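Local coordinates for protein exopolyphosphatase (Cytophaga hutchinsonii, PDB 3MDQ) that probably cleaves phosphate from the ends of inorganic polyphosphate chains, as an exopolyphosphatase of the Ppx/GppA family with an actin-like ATPase fold, at residues A[7-12]-A[16-21]; A[29-34]-A[70-75]; A[84-89]-A[142-147]; A[118-123]-A[304-309]; A[209-214]-A[296-301]. One frame throughout, in Å; residues are numbered along the deposited sequence.

Contact 1 (A[7-12]-A[16-21]); sequences GVIDMG and FHLLIT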
# COMPACT_ATOMS: atom_id res chain seq x y z
N GLY A 7 15.64 -8.95 -6.77
CA GLY A 7 15.34 -7.58 -6.42
C GLY A 7 13.96 -7.18 -6.96
O GLY A 7 13.66 -7.43 -8.13
N VAL A 8 13.13 -6.58 -6.11
CA VAL A 8 11.80 -6.13 -6.47
C VAL A 8 11.70 -4.65 -6.14
O VAL A 8 12.05 -4.24 -5.04
CB VAL A 8 10.70 -6.90 -5.69
CG1 VAL A 8 9.32 -6.38 -6.09
CG2 VAL A 8 10.77 -8.40 -5.95
N ILE A 9 11.21 -3.87 -7.11
CA ILE A 9 10.92 -2.44 -6.93
C ILE A 9 9.39 -2.26 -7.10
O ILE A 9 8.82 -2.70 -8.10
CB ILE A 9 11.66 -1.54 -7.92
CG1 ILE A 9 13.17 -1.66 -7.72
CG2 ILE A 9 11.17 -0.06 -7.80
CD1 ILE A 9 14.03 -1.08 -8.86
N ASP A 10 8.78 -1.62 -6.12
CA ASP A 10 7.37 -1.21 -6.15
C ASP A 10 7.39 0.28 -6.37
O ASP A 10 7.75 1.04 -5.45
CB ASP A 10 6.70 -1.61 -4.81
CG ASP A 10 5.32 -1.06 -4.62
OD1 ASP A 10 4.74 -0.39 -5.50
OD2 ASP A 10 4.80 -1.30 -3.51
N MSE A 11 6.94 0.70 -7.54
CA MSE A 11 6.85 2.15 -7.86
C MSE A 11 5.49 2.68 -7.45
O MSE A 11 4.64 2.90 -8.29
CB MSE A 11 7.07 2.42 -9.34
CG MSE A 11 8.46 2.09 -9.76
SE MSE A 11 8.72 2.25 -11.70
CE MSE A 11 8.34 4.13 -11.93
N GLY A 12 5.31 2.88 -6.17
CA GLY A 12 4.03 3.34 -5.63
C GLY A 12 3.80 4.82 -5.88
O GLY A 12 4.69 5.56 -6.26
N PHE A 16 8.33 4.76 -3.16
CA PHE A 16 8.92 3.65 -3.92
C PHE A 16 9.61 2.74 -2.92
O PHE A 16 10.22 3.23 -1.98
CB PHE A 16 9.99 4.13 -4.93
CG PHE A 16 9.46 4.74 -6.21
CD1 PHE A 16 8.17 5.18 -6.34
CD2 PHE A 16 10.29 4.93 -7.31
CE1 PHE A 16 7.71 5.73 -7.53
CE2 PHE A 16 9.83 5.51 -8.47
CZ PHE A 16 8.53 5.93 -8.57
N HIS A 17 9.54 1.44 -3.16
CA HIS A 17 10.17 0.44 -2.28
C HIS A 17 11.12 -0.43 -3.05
O HIS A 17 10.85 -0.79 -4.21
CB HIS A 17 9.10 -0.47 -1.67
CG HIS A 17 8.12 0.26 -0.81
ND1 HIS A 17 8.33 0.45 0.54
CD2 HIS A 17 6.96 0.89 -1.12
CE1 HIS A 17 7.31 1.16 1.03
NE2 HIS A 17 6.47 1.43 0.05
N LEU A 18 12.20 -0.82 -2.39
CA LEU A 18 13.18 -1.74 -2.92
C LEU A 18 13.37 -2.88 -1.91
O LEU A 18 13.71 -2.64 -0.78
CB LEU A 18 14.55 -1.07 -3.14
CG LEU A 18 15.71 -1.99 -3.53
CD1 LEU A 18 15.52 -2.73 -4.89
CD2 LEU A 18 17.01 -1.15 -3.57
N LEU A 19 13.12 -4.10 -2.37
CA LEU A 19 13.35 -5.30 -1.58
C LEU A 19 14.35 -6.21 -2.29
O LEU A 19 14.13 -6.58 -3.45
CB LEU A 19 12.04 -6.06 -1.41
CG LEU A 19 12.10 -7.37 -0.62
CD1 LEU A 19 12.37 -7.10 0.83
CD2 LEU A 19 10.72 -8.12 -0.75
N ILE A 20 15.44 -6.57 -1.62
CA ILE A 20 16.40 -7.50 -2.16
C ILE A 20 16.48 -8.68 -1.22
O ILE A 20 16.65 -8.48 -0.01
CB ILE A 20 17.80 -6.89 -2.35
CG1 ILE A 20 17.74 -5.71 -3.31
CG2 ILE A 20 18.79 -7.99 -2.90
CD1 ILE A 20 19.05 -4.87 -3.45
N THR A 21 16.32 -9.88 -1.78
CA THR A 21 16.19 -11.13 -1.01
C THR A 21 17.19 -12.14 -1.53
O THR A 21 17.37 -12.28 -2.74
CB THR A 21 14.75 -11.70 -1.16
OG1 THR A 21 13.78 -10.69 -0.84
CG2 THR A 21 14.52 -12.95 -0.26

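Contact 2 (A[29-34]-A[70-75]); sequences HTLVNE and DEHAVV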
# COMPACT_ATOMS: atom_id res chain seq x y z
N HIS A 29 15.83 -14.71 2.60
CA HIS A 29 16.40 -13.87 3.65
C HIS A 29 16.53 -12.43 3.09
O HIS A 29 17.09 -12.23 2.02
CB HIS A 29 17.76 -14.43 4.07
CG HIS A 29 18.59 -13.51 4.90
ND1 HIS A 29 19.79 -12.98 4.46
CD2 HIS A 29 18.42 -13.04 6.17
CE1 HIS A 29 20.31 -12.21 5.40
NE2 HIS A 29 19.50 -12.23 6.45
N THR A 30 16.00 -11.47 3.81
CA THR A 30 16.06 -10.09 3.38
C THR A 30 17.47 -9.50 3.53
O THR A 30 18.03 -9.48 4.64
CB THR A 30 15.06 -9.25 4.15
OG1 THR A 30 13.75 -9.82 3.96
CG2 THR A 30 15.06 -7.79 3.67
N LEU A 31 18.01 -9.01 2.43
CA LEU A 31 19.23 -8.22 2.42
C LEU A 31 18.98 -6.73 2.51
O LEU A 31 19.74 -6.02 3.16
CB LEU A 31 20.03 -8.54 1.16
CG LEU A 31 20.50 -9.97 0.92
CD1 LEU A 31 21.34 -10.01 -0.33
CD2 LEU A 31 21.29 -10.51 2.11
N VAL A 32 17.99 -6.22 1.77
CA VAL A 32 17.67 -4.78 1.72
C VAL A 32 16.15 -4.63 1.71
O VAL A 32 15.46 -5.36 0.99
CB VAL A 32 18.21 -4.13 0.41
CG1 VAL A 32 17.77 -2.65 0.30
CG2 VAL A 32 19.74 -4.26 0.32
N ASN A 33 15.64 -3.71 2.53
CA ASN A 33 14.27 -3.29 2.49
C ASN A 33 14.31 -1.78 2.69
O ASN A 33 14.48 -1.32 3.81
CB ASN A 33 13.47 -4.00 3.57
CG ASN A 33 11.98 -3.69 3.49
OD1 ASN A 33 11.58 -2.73 2.85
ND2 ASN A 33 11.17 -4.53 4.11
N GLU A 34 14.18 -1.03 1.58
CA GLU A 34 14.46 0.40 1.51
C GLU A 34 13.22 1.10 0.97
O GLU A 34 12.51 0.52 0.16
CB GLU A 34 15.61 0.62 0.51
CG GLU A 34 16.10 2.03 0.34
CD GLU A 34 17.50 2.21 0.86
OE1 GLU A 34 18.11 1.19 1.25
OE2 GLU A 34 17.99 3.36 0.86
N ASP A 70 23.04 -3.12 -7.84
CA ASP A 70 24.36 -3.46 -8.31
C ASP A 70 25.31 -3.81 -7.17
O ASP A 70 26.13 -4.74 -7.29
CB ASP A 70 24.94 -2.32 -9.17
CG ASP A 70 24.20 -2.16 -10.50
OD1 ASP A 70 23.75 -3.23 -11.03
OD2 ASP A 70 24.07 -1.02 -11.00
N GLU A 71 25.19 -3.08 -6.07
CA GLU A 71 26.05 -3.33 -4.89
C GLU A 71 25.76 -4.69 -4.26
O GLU A 71 26.58 -5.18 -3.48
CB GLU A 71 25.85 -2.23 -3.84
CG GLU A 71 26.62 -1.02 -4.17
CD GLU A 71 26.28 0.23 -3.36
OE1 GLU A 71 25.23 0.27 -2.68
OE2 GLU A 71 27.08 1.19 -3.46
N HIS A 72 24.62 -5.31 -4.60
CA HIS A 72 24.25 -6.63 -4.10
C HIS A 72 24.25 -7.67 -5.22
O HIS A 72 23.72 -8.78 -5.07
CB HIS A 72 22.90 -6.56 -3.36
CG HIS A 72 23.00 -5.82 -2.07
ND1 HIS A 72 22.88 -4.46 -1.98
CD2 HIS A 72 23.28 -6.26 -0.81
CE1 HIS A 72 23.06 -4.08 -0.72
NE2 HIS A 72 23.25 -5.16 0.01
N ALA A 73 24.86 -7.32 -6.36
CA ALA A 73 24.97 -8.24 -7.49
C ALA A 73 23.67 -8.89 -7.91
O ALA A 73 23.63 -10.09 -8.26
CB ALA A 73 26.04 -9.31 -7.20
N VAL A 74 22.60 -8.11 -7.93
CA VAL A 74 21.28 -8.69 -8.24
C VAL A 74 21.15 -8.95 -9.74
O VAL A 74 21.39 -8.07 -10.52
CB VAL A 74 20.14 -7.80 -7.69
CG1 VAL A 74 18.81 -8.38 -8.08
CG2 VAL A 74 20.28 -7.67 -6.19
N VAL A 75 20.76 -10.16 -10.09
CA VAL A 75 20.56 -10.50 -11.50
C VAL A 75 19.08 -10.43 -11.82
O VAL A 75 18.70 -9.75 -12.79
CB VAL A 75 21.16 -11.88 -11.86

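Contact 3 (A[84-89]-A[142-147]); sequences AVRSGS and SVEFII. With SO4 (sulfate ion), chain D.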
# COMPACT_ATOMS: atom_id res chain seq x y z
N ALA A 84 -0.40 5.30 -10.15
CA ALA A 84 0.03 6.55 -10.77
C ALA A 84 0.65 6.30 -12.15
O ALA A 84 0.50 7.10 -13.07
CB ALA A 84 1.01 7.31 -9.89
N VAL A 85 1.33 5.19 -12.31
CA VAL A 85 1.96 4.86 -13.60
C VAL A 85 0.90 4.46 -14.61
O VAL A 85 0.79 5.06 -15.71
CB VAL A 85 3.00 3.75 -13.44
CG1 VAL A 85 3.57 3.32 -14.80
CG2 VAL A 85 4.15 4.17 -12.49
N ARG A 86 0.02 3.54 -14.28
CA ARG A 86 -0.98 3.11 -15.26
C ARG A 86 -2.00 4.21 -15.63
O ARG A 86 -2.53 4.20 -16.74
CB ARG A 86 -1.68 1.81 -14.83
CG ARG A 86 -2.58 1.92 -13.68
CD ARG A 86 -3.15 0.53 -13.27
NE ARG A 86 -3.79 0.68 -11.98
CZ ARG A 86 -3.42 0.11 -10.84
NH1 ARG A 86 -2.43 -0.76 -10.79
NH2 ARG A 86 -4.06 0.42 -9.72
N SER A 87 -2.24 5.13 -14.69
CA SER A 87 -3.21 6.19 -14.81
C SER A 87 -2.72 7.35 -15.67
O SER A 87 -3.51 8.06 -16.30
CB SER A 87 -3.52 6.71 -13.40
OG SER A 87 -4.63 7.57 -13.42
N GLY A 88 -1.40 7.57 -15.67
CA GLY A 88 -0.79 8.74 -16.30
C GLY A 88 -0.73 8.66 -17.79
O GLY A 88 -0.25 7.65 -18.38
N SER A 89 -1.27 9.69 -18.44
CA SER A 89 -1.31 9.69 -19.91
C SER A 89 0.08 9.66 -20.50
O SER A 89 0.27 9.10 -21.59
CB SER A 89 -2.05 10.91 -20.44
OG SER A 89 -1.38 12.09 -20.02
N SER A 142 -4.31 4.11 -5.41
CA SER A 142 -5.43 3.16 -5.39
C SER A 142 -5.55 2.42 -4.07
O SER A 142 -4.67 2.49 -3.23
CB SER A 142 -5.28 2.17 -6.54
OG SER A 142 -4.19 1.29 -6.31
N VAL A 143 -6.72 1.79 -3.89
CA VAL A 143 -6.97 0.91 -2.78
C VAL A 143 -7.47 -0.43 -3.34
O VAL A 143 -8.41 -0.48 -4.15
CB VAL A 143 -8.03 1.49 -1.82
CG1 VAL A 143 -8.29 0.53 -0.64
CG2 VAL A 143 -7.59 2.93 -1.30
N GLU A 144 -6.78 -1.50 -2.95
CA GLU A 144 -7.15 -2.85 -3.37
C GLU A 144 -7.83 -3.58 -2.21
O GLU A 144 -7.37 -3.49 -1.07
CB GLU A 144 -5.94 -3.67 -3.82
CG GLU A 144 -5.36 -3.30 -5.17
CD GLU A 144 -4.73 -1.95 -5.19
OE1 GLU A 144 -3.78 -1.73 -4.44
OE2 GLU A 144 -5.18 -1.09 -6.00
N PHE A 145 -8.89 -4.29 -2.53
CA PHE A 145 -9.61 -5.13 -1.60
C PHE A 145 -9.62 -6.54 -2.12
O PHE A 145 -9.86 -6.76 -3.33
CB PHE A 145 -11.03 -4.67 -1.45
CG PHE A 145 -11.20 -3.31 -0.80
CD1 PHE A 145 -11.19 -3.19 0.56
CD2 PHE A 145 -11.39 -2.19 -1.58
CE1 PHE A 145 -11.34 -1.95 1.15
CE2 PHE A 145 -11.56 -0.97 -0.99
CZ PHE A 145 -11.55 -0.84 0.36
N ILE A 146 -9.32 -7.50 -1.25
CA ILE A 146 -9.31 -8.91 -1.61
C ILE A 146 -10.04 -9.73 -0.54
O ILE A 146 -9.76 -9.54 0.67
CB ILE A 146 -7.88 -9.48 -1.76
CG1 ILE A 146 -6.98 -8.59 -2.63
CG2 ILE A 146 -7.93 -10.93 -2.31
CD1 ILE A 146 -6.12 -7.65 -1.83
N ILE A 147 -10.95 -10.63 -0.94
CA ILE A 147 -11.58 -11.55 -0.03
C ILE A 147 -11.04 -12.93 -0.30
O ILE A 147 -11.09 -13.36 -1.43
CB ILE A 147 -13.10 -11.52 -0.12
CG1 ILE A 147 -13.65 -10.15 0.28
CG2 ILE A 147 -13.73 -12.64 0.74
CD1 ILE A 147 -15.14 -9.95 0.05
S SO4 D . -0.15 3.12 -4.42
O1 SO4 D . -1.57 3.50 -4.58
O2 SO4 D . 0.58 4.09 -3.55
O3 SO4 D . -0.10 1.78 -3.81
O4 SO4 D . 0.25 3.02 -5.81

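Contact 4 (A[118-123]-A[304-309]); sequences IFRGVQ and LYTMLD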
# COMPACT_ATOMS: atom_id res chain seq x y z
N ILE A 118 -0.67 -8.50 -4.10
CA ILE A 118 -0.72 -8.07 -2.70
C ILE A 118 -1.19 -9.24 -1.82
O ILE A 118 -0.59 -9.53 -0.77
CB ILE A 118 -1.62 -6.86 -2.49
CG1 ILE A 118 -0.94 -5.63 -3.11
CG2 ILE A 118 -1.94 -6.66 -1.00
CD1 ILE A 118 -1.90 -4.46 -3.39
N PHE A 119 -2.27 -9.89 -2.23
CA PHE A 119 -2.82 -10.98 -1.39
C PHE A 119 -1.85 -12.15 -1.24
O PHE A 119 -1.80 -12.78 -0.17
CB PHE A 119 -4.18 -11.46 -1.87
CG PHE A 119 -5.00 -12.16 -0.81
CD1 PHE A 119 -5.52 -11.46 0.27
CD2 PHE A 119 -5.23 -13.51 -0.89
CE1 PHE A 119 -6.30 -12.08 1.23
CE2 PHE A 119 -6.04 -14.14 0.07
CZ PHE A 119 -6.55 -13.44 1.09
N ARG A 120 -1.05 -12.43 -2.27
CA ARG A 120 -0.02 -13.47 -2.10
C ARG A 120 0.96 -13.09 -1.00
O ARG A 120 1.40 -13.96 -0.24
CB ARG A 120 0.74 -13.71 -3.41
CG ARG A 120 1.88 -14.69 -3.30
CD ARG A 120 1.36 -16.11 -3.04
NE ARG A 120 2.43 -17.08 -2.79
CZ ARG A 120 2.99 -17.33 -1.62
NH1 ARG A 120 2.66 -16.67 -0.53
NH2 ARG A 120 3.94 -18.26 -1.56
N GLY A 121 1.31 -11.81 -0.88
CA GLY A 121 2.15 -11.36 0.22
C GLY A 121 1.47 -11.49 1.58
O GLY A 121 2.06 -12.00 2.55
N VAL A 122 0.20 -11.10 1.63
CA VAL A 122 -0.59 -11.23 2.86
C VAL A 122 -0.67 -12.68 3.31
O VAL A 122 -0.51 -12.97 4.52
CB VAL A 122 -1.99 -10.61 2.67
CG1 VAL A 122 -2.94 -10.93 3.86
CG2 VAL A 122 -1.88 -9.10 2.46
N GLN A 123 -0.88 -13.59 2.37
CA GLN A 123 -0.96 -15.03 2.67
C GLN A 123 0.35 -15.50 3.32
O GLN A 123 0.33 -16.38 4.20
CB GLN A 123 -1.22 -15.86 1.41
CG GLN A 123 -2.62 -15.78 0.93
CD GLN A 123 -2.84 -16.45 -0.42
OE1 GLN A 123 -1.97 -16.37 -1.29
NE2 GLN A 123 -4.03 -17.04 -0.62
N LEU A 304 7.70 -11.13 -4.94
CA LEU A 304 8.76 -12.08 -4.58
C LEU A 304 8.22 -13.48 -4.46
O LEU A 304 8.77 -14.41 -5.07
CB LEU A 304 9.43 -11.64 -3.28
CG LEU A 304 10.39 -12.64 -2.65
CD1 LEU A 304 11.62 -12.89 -3.51
CD2 LEU A 304 10.76 -12.17 -1.23
N TYR A 305 7.13 -13.65 -3.71
CA TYR A 305 6.68 -15.01 -3.44
C TYR A 305 6.00 -15.64 -4.67
O TYR A 305 6.07 -16.85 -4.86
CB TYR A 305 5.82 -15.08 -2.18
CG TYR A 305 6.68 -15.06 -0.94
CD1 TYR A 305 7.29 -16.23 -0.51
CD2 TYR A 305 6.93 -13.91 -0.24
CE1 TYR A 305 8.12 -16.24 0.61
CE2 TYR A 305 7.81 -13.92 0.89
CZ TYR A 305 8.37 -15.09 1.29
OH TYR A 305 9.21 -15.11 2.40
N THR A 306 5.41 -14.82 -5.52
CA THR A 306 4.87 -15.27 -6.80
C THR A 306 6.01 -15.81 -7.65
O THR A 306 5.93 -16.89 -8.23
CB THR A 306 4.06 -14.16 -7.51
OG1 THR A 306 2.95 -13.84 -6.69
CG2 THR A 306 3.57 -14.58 -8.86
N MSE A 307 7.14 -15.08 -7.66
CA MSE A 307 8.35 -15.52 -8.38
C MSE A 307 8.88 -16.84 -7.80
O MSE A 307 9.23 -17.74 -8.55
CB MSE A 307 9.44 -14.44 -8.34
CG MSE A 307 9.10 -13.26 -9.22
SE MSE A 307 10.30 -11.73 -8.87
CE MSE A 307 11.88 -12.52 -9.78
N LEU A 308 8.98 -16.94 -6.49
CA LEU A 308 9.46 -18.14 -5.84
C LEU A 308 8.52 -19.33 -6.08
O LEU A 308 8.97 -20.49 -6.16
CB LEU A 308 9.67 -17.93 -4.33
CG LEU A 308 10.75 -16.89 -3.92
CD1 LEU A 308 10.82 -16.69 -2.42
CD2 LEU A 308 12.11 -17.32 -4.52
N ASP A 309 7.21 -19.07 -6.20
CA ASP A 309 6.23 -20.12 -6.54
C ASP A 309 6.47 -20.64 -7.96
O ASP A 309 5.97 -21.76 -8.33
CB ASP A 309 4.78 -19.60 -6.47
CG ASP A 309 4.25 -19.35 -5.06
OD1 ASP A 309 4.84 -19.77 -4.03
OD2 ASP A 309 3.18 -18.68 -4.94

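Contact 5 (A[209-214]-A[296-301]); sequences GCSGTF and TYSLKE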
# COMPACT_ATOMS: atom_id res chain seq x y z
N GLY A 209 -5.08 -5.29 7.07
CA GLY A 209 -4.61 -4.10 6.36
C GLY A 209 -3.15 -4.21 6.06
O GLY A 209 -2.38 -4.78 6.86
N CYS A 210 -2.71 -3.69 4.92
CA CYS A 210 -1.29 -3.59 4.63
C CYS A 210 -0.95 -2.23 3.98
O CYS A 210 -1.84 -1.49 3.53
CB CYS A 210 -0.78 -4.78 3.83
SG CYS A 210 -1.63 -5.02 2.27
N SER A 211 0.36 -2.02 3.92
CA SER A 211 1.04 -0.87 3.36
C SER A 211 1.13 0.27 4.35
O SER A 211 0.86 0.07 5.55
CB SER A 211 0.45 -0.49 2.01
OG SER A 211 1.00 -1.36 1.04
N GLY A 212 1.54 1.46 3.91
CA GLY A 212 2.11 2.44 4.81
C GLY A 212 1.19 2.95 5.89
O GLY A 212 1.63 3.14 7.04
N THR A 213 -0.06 3.22 5.56
CA THR A 213 -1.02 3.71 6.55
C THR A 213 -1.15 2.70 7.69
O THR A 213 -1.05 3.04 8.87
CB THR A 213 -2.38 4.00 5.96
OG1 THR A 213 -2.25 5.09 5.03
CG2 THR A 213 -3.39 4.40 7.03
N PHE A 214 -1.36 1.44 7.35
CA PHE A 214 -1.50 0.43 8.38
C PHE A 214 -0.21 0.21 9.17
O PHE A 214 -0.27 0.01 10.38
CB PHE A 214 -2.02 -0.86 7.75
CG PHE A 214 -3.50 -0.85 7.44
CD1 PHE A 214 -4.43 -1.03 8.45
CD2 PHE A 214 -3.96 -0.69 6.13
CE1 PHE A 214 -5.77 -1.02 8.18
CE2 PHE A 214 -5.31 -0.70 5.84
CZ PHE A 214 -6.23 -0.87 6.85
N THR A 296 2.65 -6.94 7.54
CA THR A 296 3.83 -6.13 7.16
C THR A 296 4.29 -6.41 5.74
O THR A 296 5.16 -5.70 5.25
CB THR A 296 4.99 -6.29 8.12
OG1 THR A 296 5.52 -7.61 8.00
CG2 THR A 296 4.55 -6.01 9.58
N TYR A 297 3.71 -7.42 5.10
CA TYR A 297 3.96 -7.73 3.66
C TYR A 297 2.88 -7.14 2.81
O TYR A 297 1.70 -7.11 3.18
CB TYR A 297 3.97 -9.23 3.44
CG TYR A 297 5.15 -10.00 3.98
CD1 TYR A 297 6.11 -9.41 4.81
CD2 TYR A 297 5.29 -11.34 3.68
CE1 TYR A 297 7.18 -10.13 5.27
CE2 TYR A 297 6.36 -12.05 4.13
CZ TYR A 297 7.29 -11.44 4.94
OH TYR A 297 8.36 -12.20 5.40
N SER A 298 3.26 -6.67 1.63
CA SER A 298 2.33 -6.08 0.69
C SER A 298 2.82 -6.43 -0.74
O SER A 298 3.32 -7.52 -0.97
CB SER A 298 2.16 -4.58 0.94
OG SER A 298 3.36 -3.87 0.81
N LEU A 299 2.64 -5.53 -1.70
CA LEU A 299 2.92 -5.87 -3.09
C LEU A 299 4.31 -6.44 -3.34
O LEU A 299 4.43 -7.45 -4.03
CB LEU A 299 2.70 -4.65 -4.01
CG LEU A 299 3.04 -4.84 -5.48
CD1 LEU A 299 2.13 -5.88 -6.11
CD2 LEU A 299 2.88 -3.47 -6.20
N LYS A 300 5.35 -5.81 -2.81
CA LYS A 300 6.72 -6.24 -3.15
C LYS A 300 6.98 -7.68 -2.70
O LYS A 300 7.60 -8.47 -3.42
CB LYS A 300 7.76 -5.26 -2.58
CG LYS A 300 7.87 -5.20 -1.08
CD LYS A 300 8.59 -3.92 -0.55
CE LYS A 300 8.81 -3.93 1.02
NZ LYS A 300 7.52 -4.00 1.68
N GLU A 301 6.47 -8.03 -1.52
CA GLU A 301 6.57 -9.40 -1.05
C GLU A 301 5.70 -10.36 -1.87
O GLU A 301 6.09 -11.48 -2.13
CB GLU A 301 6.24 -9.55 0.42
CG GLU A 301 7.30 -8.95 1.35
CD GLU A 301 7.18 -7.47 1.60
OE1 GLU A 301 6.16 -6.82 1.26
OE2 GLU A 301 8.18 -6.91 2.18

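Contact 1 (A[7-12]-A[16-21])
Strand 7-11 and strand 16-21 run antiparallel, their axes 4.7 Å apart at an angle of 170°, with Val8–Leu19 and Asp10–His17 as hydrogen-bonded pairs. Each of these pairs exchanges two backbone bonds; that from Val8 N to Leu19 O measures 2.8 Å. On the face of the sheet carrying Val8, Asp10, His17 and Leu19, the Asp10 carboxylate and the His17 ring lie side by side and point the same way, their planes 33° apart. A ring carbon, not a nitrogen, comes nearest: Asp10 OD2 is 3.9 Å from His17 CD2. The other face is apolar. Phe16 has CG anti to its carbonyl carbon (chi1 -78°), which swings the ring across to the neighbouring strand, where Met11 CA stands over one face in a CH-pi contact, 3.9 Å from the centroid. Met11, a selenomethionine, then runs alongside the ring, with its CE 3.8 Å from Phe16 CZ and its selenium placed obliquely in a Met-aromatic contact. Gly12 O lies in the ring plane at the edge, 3.3 Å from Phe16 CE1. Further along, Ile9 CG1 packs on Leu18 CD1. Helix 52-71 covers Phe16 and Leu18, whereas helix 299-309 lies against Val8 and Asp10. The tight hairpin, with Asp-Met-Gly leading into its turn, fits the first phosphate-binding motif of the actin-like ATPase fold.

Contact 2 (A[29-34]-A[70-75])
Val32 and Leu31 meet the imidazole of His72 where a classic beta bulge in strand 27-37 faces the end of helix 52-71. Both bulge residues lie opposite Ile20 of the adjoining strand, and the chain turns a corner at Leu31; their side chains set out toward His72. On the other side, a Schellman motif ends the helix. Ala73 is its C-prime residue, with Ala73 N bonded to Asp70 O at 3.0 Å and Val74 N bonded to Leu69 O, and His72 stands just before it.

The segments meet by van der Waals and CH-pi contact, burying 120 Å². Val32 CG2 stands over one face of the His72 ring in a CH-pi contact, 3.8 Å from the centroid and 24° off the normal. It is displaced toward the rim and sits 3.4 Å above the plane. Leu31 CD1 approaches the ring obliquely, 4.2 Å from His72 CD2.

The polar contacts of His72 go elsewhere. Its ring nitrogen ND1 hydrogen-bonds back to Ile68 O in the last turns of the helix, which would limit the rotation of the imidazole, and its carbonyl oxygen takes a bond from Arg5 NH1. Ile68 also packs on Val32, extending the apolar patch toward the helix. On the ring itself the branch of Val32 favours the side away from the CB attachment, with CG2 3.5 Å from His72 CE1 and 3.6 Å from His72 NE2.

Contact 3 (A[84-89]-A[142-147])
Arg86 NH2 comes up to Ser142 edge-on, with Ser142 OG near the guanidinium plane and 3.5 Å away, a contact rather than a bond. Beyond it, Glu144 OE2 lies 4.2 Å from Arg86 NH2, an opposite charge just past salt-bridge range. Ser142 OG instead donates to Glu144 OE2 at 2.6 Å, meeting its syn lone pair, and the backbone Ser142 N gives a nearly straight 2.9 Å bond to O1 of a bound sulfate. Gly140 N, Gly141 N and Thr13 OG1 also bind this anion. The glycine-rich turn into strand 143-148 thus fits the second phosphate-binding motif of the actin-like ATPase fold, with the sulfate probably standing in for a phosphate. Arg86 reaches Ser142 from helix 83-87: CG takes the crowded position between the backbone N and carbonyl carbon (chi1 70°), and the chain then extends. Its guanidinium is held by Glu114, Glu160 and Ile109 O, while Ser158 OG gives Glu144 OE2 another partner.

Contact 4 (A[118-123]-A[304-309])
Arg120 lays one face of its guanidinium group under the CB of Tyr305, which stands over the centre of the plane, with Arg120 CZ 3.7 Å from Tyr305 CB. The two side chains cross at about a right angle, and the Tyr305 ring leads on past the arginine. From its edge the same guanidinium grips Asp309 side-on through two nitrogens. Arg120 NE donates to Asp309 OD2 at 2.8 Å and Arg120 NH2 to Asp309 OD1 at 3.0 Å; both bonds are nearly straight and meet the carboxylate oxygens on their syn sides. The groups are nearly coplanar, 19° apart, so this is a two-pronged salt bridge whose aspartate is exposed. The bend at chi2 (69°) turns the arginine toward the carboxylate, and its CG passes 3.7 Å from Thr306 OG1, a hydroxyl that bonds Gly302 O in its own helix. Arg120 NH1 is held by Gln124, which also touches Tyr305. Helix 118-123 and helix 304-309 cross at 84° with their axes 9.2 Å apart. Behind the first, Ile118 and Val122 rest on strand 206-210, while Leu304 and Leu308 of the second pack against strand 15-24, so the crossing lies between the two sheets.

Contact 5 (A[209-214]-A[296-301])
Cys210 CB approaches the backbone of the opposite segment, 3.5 Å from Tyr297 O. One atom further, Cys210 SG sits between the backbone N and carbonyl carbon of its own residue (chi1 58°) and brushes Ser298 CB at 4.0 Å; on another side it packs against Ile118 of helix 111-125. The next residue, Ser211, in the conformer described, sends its OG to 3.4 Å from Ser298 CB and 3.5 Å from Ser298 OG, but that hydroxyl hydrogen-bonds Asp137 OD2. Asp137 of strand 133-138 also touches Ser298, and so contacts both serines. Ser211 is the residue at which strand 206-210 turns into helix 212-225, and Ser298 is the N-cap of helix 299-309, reached from strand 291-295 through Thr296 and Tyr297. Strand-to-helix connections set side by side like this are in keeping with the second lobe of an actin-like ATPase fold, where the ends of neighbouring strands face the central cleft. Glu301 OE1, from the third residue of helix 299-309, accepts the backbone N of the N-cap residue Ser298 at 2.9 Å; the Ser298 hydroxyl makes no capping bond. The other oxygen, Glu301 OE2, uses its syn lone pair for a salt bridge with Lys300 NZ at 3.0 Å.

Overall arrangement
Contacts 1, 3 and 5 gather about the region between the two sheets of the fold, close to the bound sulfate. Contact 1, the hairpin of the first sheet, and contact 3, the turn beside the sulfate, have centres about 17 Å apart; Thr13, in the turn of contact 1, shares that anion with Ser142 of contact 3. Contact 5 lies about 12 Å from contact 1, centre to centre, and joins it through Lys300 against His17. It shares helix 299-309 with contact 4, also about 12 Å away, where Ile118 touches Cys210. Contact 2 is peripheral: it continues the sheet of contact 1 outward, with Ile20 bonded to Leu31, and stands farthest from contact 3, about 27 Å between centres.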